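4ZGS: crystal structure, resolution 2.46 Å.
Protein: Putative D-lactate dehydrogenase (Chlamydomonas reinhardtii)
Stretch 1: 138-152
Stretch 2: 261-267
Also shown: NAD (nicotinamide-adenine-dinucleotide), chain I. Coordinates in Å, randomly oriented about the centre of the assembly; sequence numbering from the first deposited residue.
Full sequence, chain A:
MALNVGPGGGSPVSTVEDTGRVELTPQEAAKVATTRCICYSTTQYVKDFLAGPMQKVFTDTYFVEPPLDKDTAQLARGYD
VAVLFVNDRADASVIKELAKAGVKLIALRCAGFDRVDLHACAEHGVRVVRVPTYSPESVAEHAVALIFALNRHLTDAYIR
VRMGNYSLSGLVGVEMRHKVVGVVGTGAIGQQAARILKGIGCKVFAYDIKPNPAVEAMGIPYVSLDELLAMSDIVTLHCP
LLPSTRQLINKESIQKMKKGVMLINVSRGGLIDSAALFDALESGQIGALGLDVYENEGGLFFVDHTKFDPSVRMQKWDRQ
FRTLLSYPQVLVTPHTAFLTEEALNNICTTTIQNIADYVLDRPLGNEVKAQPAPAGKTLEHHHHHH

Stretch 1, residues 138-152: SVAEHAVALIFALNR
Stretch 2, residues 261-267: VMLINVS

Residues 138-151 form a helix that enters from earlier in the chain, with i to i+4 backbone hydrogen bonds such as Ile147 N to Ala143 O (3.0 Å) and Asn151 N to Ile147 O (2.9 Å). Arg152 (phi/psi -103/8) is the first residue to leave helical geometry. The helix packs against the strand that ends at residue 265, with axes 8.7 Å apart at closest approach and N-to-C directions 150° apart, so the two run roughly antiparallel, and advancing along stretch 2 means moving back up the helix. The contact buries 439 Å², summed over both sides, and contains no hydrogen bond between the stretches; it rests on apolar side chains.

Val261 (-59/140, chi1 p) lies out of reach of the helix. Met262 (-95/122) points toward it, and its extended t, t start with chi3 m carries the thioether to the last helical turn. There Met262 SD lies 4.0 Å from Ile147 CG2, while Met262 CE sits 3.8 Å from Leu150 CB and 3.3 Å from Asn151 OD1. A long, flexible side chain suits this place, spanning the gap and filling space among three helix residues. Asn151 (chi1 m, chi2 -17°) leaves its backbone sideways, but its end comes nearer to the strand.

Leu263 (-107/130; t, p) points away, as expected from the alternation of a strand. Ile264 (-121/124; m, m) faces the helix again and spreads over two turns: Ile264 CG2 is 3.7 Å from Ala143 CB, Ile264 CG1 is 3.5 Å from Ile147 CG1, and Ile264 CD1 lies 4.1 Å from Leu146 CB and 4.0 Å from Leu150 CD1. Leu146, Ile147 and Leu150 all adopt m, t rotamers. The short methyl of Ala143 accommodates the close backbone approach nearby.

Asn265 (-131/107; t, chi2 18°) turns away, and its OD1 accepts a hydrogen bond from Ser267 N (3.1 Å, 151°), bracing the chain as it leaves the strand. Val266 (-108/7, chi1 m) points back toward the helix at the register point, its CA 6.2 Å from Ala143 CA. Both methyls reach the helix: Val266 CG2 lies 3.8 Å from Val139 CG1 (Val139 chi1 t) and 4.0 Å from Ala143 CB, and Val266 CG1 lies 3.9 Å from Ala143 CB, 4.1 Å from Leu146 CD1 and 4.2 Å from His142 CD2, at the edge of the imidazole (chi1 t, chi2 77°).

Ser267 (-93/-77, chi1 m) makes no contact with the helix; its carbonyl O instead accepts a weak hydrogen bond from NAD O2D at 3.4 Å, placing the end of this apolar layer beside the cofactor.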

# COMPACT_ATOMS: atom_id res chain seq x y z
N SER A 138 -23.34 2.05 16.02
CA SER A 138 -22.16 2.41 15.23
C SER A 138 -20.92 1.70 15.74
O SER A 138 -20.20 1.08 14.96
CB SER A 138 -21.91 3.91 15.23
OG SER A 138 -22.80 4.56 14.34
N VAL A 139 -20.72 1.78 17.05
CA VAL A 139 -19.53 1.24 17.69
C VAL A 139 -19.57 -0.28 17.66
O VAL A 139 -18.62 -0.93 17.20
CB VAL A 139 -19.39 1.80 19.15
CG1 VAL A 139 -18.20 1.22 19.87
CG2 VAL A 139 -19.31 3.31 19.13
N ALA A 140 -20.71 -0.86 18.04
CA ALA A 140 -20.86 -2.33 18.05
C ALA A 140 -20.68 -2.88 16.64
O ALA A 140 -20.05 -3.88 16.46
CB ALA A 140 -22.19 -2.75 18.61
N GLU A 141 -21.26 -2.25 15.63
CA GLU A 141 -21.07 -2.72 14.28
C GLU A 141 -19.57 -2.58 13.85
O GLU A 141 -19.13 -3.26 12.94
CB GLU A 141 -21.97 -1.96 13.31
CG GLU A 141 -23.46 -2.25 13.55
CD GLU A 141 -24.40 -1.52 12.60
OE1 GLU A 141 -23.92 -0.78 11.71
OE2 GLU A 141 -25.62 -1.71 12.75
N HIS A 142 -18.80 -1.70 14.49
CA HIS A 142 -17.43 -1.56 14.06
C HIS A 142 -16.56 -2.73 14.52
O HIS A 142 -15.75 -3.25 13.76
CB HIS A 142 -16.84 -0.24 14.54
CG HIS A 142 -15.53 0.08 13.92
ND1 HIS A 142 -15.43 0.56 12.63
CD2 HIS A 142 -14.26 0.03 14.40
CE1 HIS A 142 -14.16 0.77 12.34
NE2 HIS A 142 -13.43 0.44 13.39
N ALA A 143 -16.73 -3.12 15.78
CA ALA A 143 -16.07 -4.30 16.30
C ALA A 143 -16.42 -5.55 15.47
O ALA A 143 -15.56 -6.42 15.20
CB ALA A 143 -16.43 -4.51 17.74
N VAL A 144 -17.69 -5.63 15.07
CA VAL A 144 -18.15 -6.78 14.30
C VAL A 144 -17.47 -6.69 12.93
O VAL A 144 -17.14 -7.70 12.30
CB VAL A 144 -19.71 -6.82 14.18
CG1 VAL A 144 -20.15 -8.00 13.35
CG2 VAL A 144 -20.31 -6.95 15.55
N ALA A 145 -17.30 -5.46 12.45
CA ALA A 145 -16.61 -5.20 11.19
C ALA A 145 -15.17 -5.75 11.23
O ALA A 145 -14.73 -6.45 10.34
CB ALA A 145 -16.61 -3.72 10.90
N LEU A 146 -14.47 -5.45 12.31
CA LEU A 146 -13.11 -5.90 12.50
C LEU A 146 -13.09 -7.40 12.49
O LEU A 146 -12.18 -8.02 11.96
CB LEU A 146 -12.52 -5.36 13.81
CG LEU A 146 -12.36 -3.83 13.90
CD1 LEU A 146 -11.63 -3.44 15.18
CD2 LEU A 146 -11.67 -3.27 12.69
N ILE A 147 -14.08 -8.00 13.14
CA ILE A 147 -14.10 -9.46 13.24
C ILE A 147 -14.20 -10.06 11.82
O ILE A 147 -13.39 -10.92 11.43
CB ILE A 147 -15.23 -9.94 14.15
CG1 ILE A 147 -14.82 -9.68 15.60
CG2 ILE A 147 -15.43 -11.47 13.99
CD1 ILE A 147 -15.97 -9.77 16.60
N PHE A 148 -15.12 -9.55 11.03
CA PHE A 148 -15.27 -10.10 9.70
C PHE A 148 -14.01 -9.93 8.86
O PHE A 148 -13.59 -10.87 8.21
CB PHE A 148 -16.48 -9.48 9.00
CG PHE A 148 -17.74 -10.31 9.17
CD1 PHE A 148 -17.95 -11.44 8.41
CD2 PHE A 148 -18.69 -9.95 10.11
CE1 PHE A 148 -19.09 -12.18 8.57
CE2 PHE A 148 -19.83 -10.69 10.26
CZ PHE A 148 -20.02 -11.81 9.49
N ALA A 149 -13.40 -8.74 8.90
CA ALA A 149 -12.26 -8.42 8.08
C ALA A 149 -11.11 -9.37 8.43
O ALA A 149 -10.51 -9.96 7.54
CB ALA A 149 -11.84 -6.93 8.26
N LEU A 150 -10.84 -9.55 9.72
CA LEU A 150 -9.80 -10.48 10.15
C LEU A 150 -10.08 -11.94 9.78
O LEU A 150 -9.19 -12.67 9.36
CB LEU A 150 -9.60 -10.38 11.67
CG LEU A 150 -8.98 -9.08 12.18
CD1 LEU A 150 -9.11 -9.01 13.70
CD2 LEU A 150 -7.54 -8.99 11.75
N ASN A 151 -11.33 -12.36 9.97
CA ASN A 151 -11.72 -13.72 9.64
C ASN A 151 -11.42 -14.04 8.19
O ASN A 151 -11.04 -15.17 7.86
CB ASN A 151 -13.21 -13.94 9.88
CG ASN A 151 -13.51 -14.34 11.28
OD1 ASN A 151 -12.62 -14.77 12.02
ND2 ASN A 151 -14.76 -14.26 11.65
N ARG A 152 -11.71 -13.09 7.33
CA ARG A 152 -11.60 -13.31 5.91
C ARG A 152 -10.36 -12.67 5.30
O ARG A 152 -10.26 -12.62 4.08
CB ARG A 152 -12.87 -12.85 5.22
CG ARG A 152 -14.13 -13.53 5.81
CD ARG A 152 -13.96 -15.08 5.88
NE ARG A 152 -14.05 -15.73 4.56
CZ ARG A 152 -15.13 -16.36 4.09
NH1 ARG A 152 -16.25 -16.44 4.84
NH2 ARG A 152 -15.11 -16.90 2.87
N VAL A 261 -7.28 -17.36 19.99
CA VAL A 261 -8.36 -16.41 20.23
C VAL A 261 -8.18 -15.12 19.45
O VAL A 261 -7.08 -14.64 19.32
CB VAL A 261 -8.47 -16.01 21.71
CG1 VAL A 261 -7.21 -15.27 22.16
CG2 VAL A 261 -9.65 -15.09 21.86
N MET A 262 -9.27 -14.60 18.93
CA MET A 262 -9.32 -13.27 18.31
C MET A 262 -9.78 -12.27 19.35
O MET A 262 -10.87 -12.42 19.91
CB MET A 262 -10.29 -13.26 17.11
CG MET A 262 -10.60 -11.88 16.53
SD MET A 262 -11.57 -12.06 15.00
CE MET A 262 -10.53 -13.18 14.07
N LEU A 263 -8.97 -11.25 19.61
CA LEU A 263 -9.31 -10.23 20.60
C LEU A 263 -9.68 -8.95 19.89
O LEU A 263 -8.97 -8.52 19.01
CB LEU A 263 -8.14 -9.98 21.55
CG LEU A 263 -8.24 -8.83 22.53
CD1 LEU A 263 -9.49 -9.04 23.36
CD2 LEU A 263 -7.01 -8.84 23.41
N ILE A 264 -10.82 -8.36 20.25
CA ILE A 264 -11.30 -7.12 19.63
C ILE A 264 -11.47 -6.06 20.67
O ILE A 264 -12.17 -6.25 21.65
CB ILE A 264 -12.62 -7.30 18.93
CG1 ILE A 264 -12.49 -8.37 17.86
CG2 ILE A 264 -13.05 -5.99 18.33
CD1 ILE A 264 -11.51 -8.04 16.80
N ASN A 265 -10.81 -4.92 20.47
CA ASN A 265 -11.00 -3.85 21.41
C ASN A 265 -11.30 -2.52 20.74
O ASN A 265 -10.42 -1.92 20.12
CB ASN A 265 -9.76 -3.76 22.28
CG ASN A 265 -9.90 -2.76 23.36
OD1 ASN A 265 -11.01 -2.35 23.71
ND2 ASN A 265 -8.77 -2.29 23.89
N VAL A 266 -12.55 -2.09 20.82
CA VAL A 266 -13.01 -0.78 20.39
C VAL A 266 -13.36 0.13 21.57
O VAL A 266 -13.96 1.18 21.35
CB VAL A 266 -14.23 -0.86 19.44
CG1 VAL A 266 -13.84 -1.68 18.20
CG2 VAL A 266 -15.45 -1.46 20.13
N SER A 267 -13.09 -0.28 22.81
CA SER A 267 -13.46 0.61 23.93
C SER A 267 -12.33 1.54 24.37
O SER A 267 -12.34 2.71 23.99
CB SER A 267 -13.91 -0.17 25.18
OG SER A 267 -14.91 -1.12 24.90
PA NAD I . -22.22 1.84 29.18
O1A NAD I . -22.29 2.44 30.53
O2A NAD I . -23.66 1.60 28.93
O5B NAD I . -21.36 0.48 29.17
C5B NAD I . -20.41 0.18 30.18
C4B NAD I . -20.79 -1.06 30.93
O4B NAD I . -19.58 -1.73 31.50
C3B NAD I . -21.70 -0.76 32.07
O3B NAD I . -22.89 -1.59 32.02
C2B NAD I . -20.96 -1.07 33.29
O2B NAD I . -21.86 -1.58 34.30
C1B NAD I . -19.98 -2.12 32.89
N9A NAD I . -18.90 -2.25 33.78
C8A NAD I . -18.52 -1.36 34.82
N7A NAD I . -17.39 -1.87 35.49
C5A NAD I . -17.07 -3.06 34.88
C6A NAD I . -16.07 -4.06 35.04
N6A NAD I . -15.08 -3.95 36.05
N1A NAD I . -16.08 -5.06 34.27
C2A NAD I . -16.86 -5.29 33.37
N3A NAD I . -17.83 -4.49 33.07
C4A NAD I . -18.03 -3.31 33.79
O3 NAD I . -21.64 2.88 28.10
PN NAD I . -21.47 2.56 26.54
O1N NAD I . -22.33 3.43 25.69
O2N NAD I . -21.96 1.21 26.20
O5D NAD I . -19.93 2.70 26.13
C5D NAD I . -19.15 3.86 26.45
C4D NAD I . -17.77 3.54 26.02
O4D NAD I . -17.65 3.61 24.55
C3D NAD I . -16.77 4.50 26.52
O3D NAD I . -16.43 4.24 27.91
C2D NAD I . -15.64 4.25 25.63
O2D NAD I . -14.86 3.15 26.17
C1D NAD I . -16.21 3.85 24.32
N1N NAD I . -16.00 4.86 23.36
C2N NAD I . -15.50 4.53 22.08
C3N NAD I . -15.28 5.53 21.13
C7N NAD I . -14.73 5.16 19.75
O7N NAD I . -13.93 4.25 19.63
N7N NAD I . -15.12 5.90 18.60
C4N NAD I . -15.55 6.87 21.45
C5N NAD I . -16.05 7.21 22.72
C6N NAD I . -16.28 6.21 23.67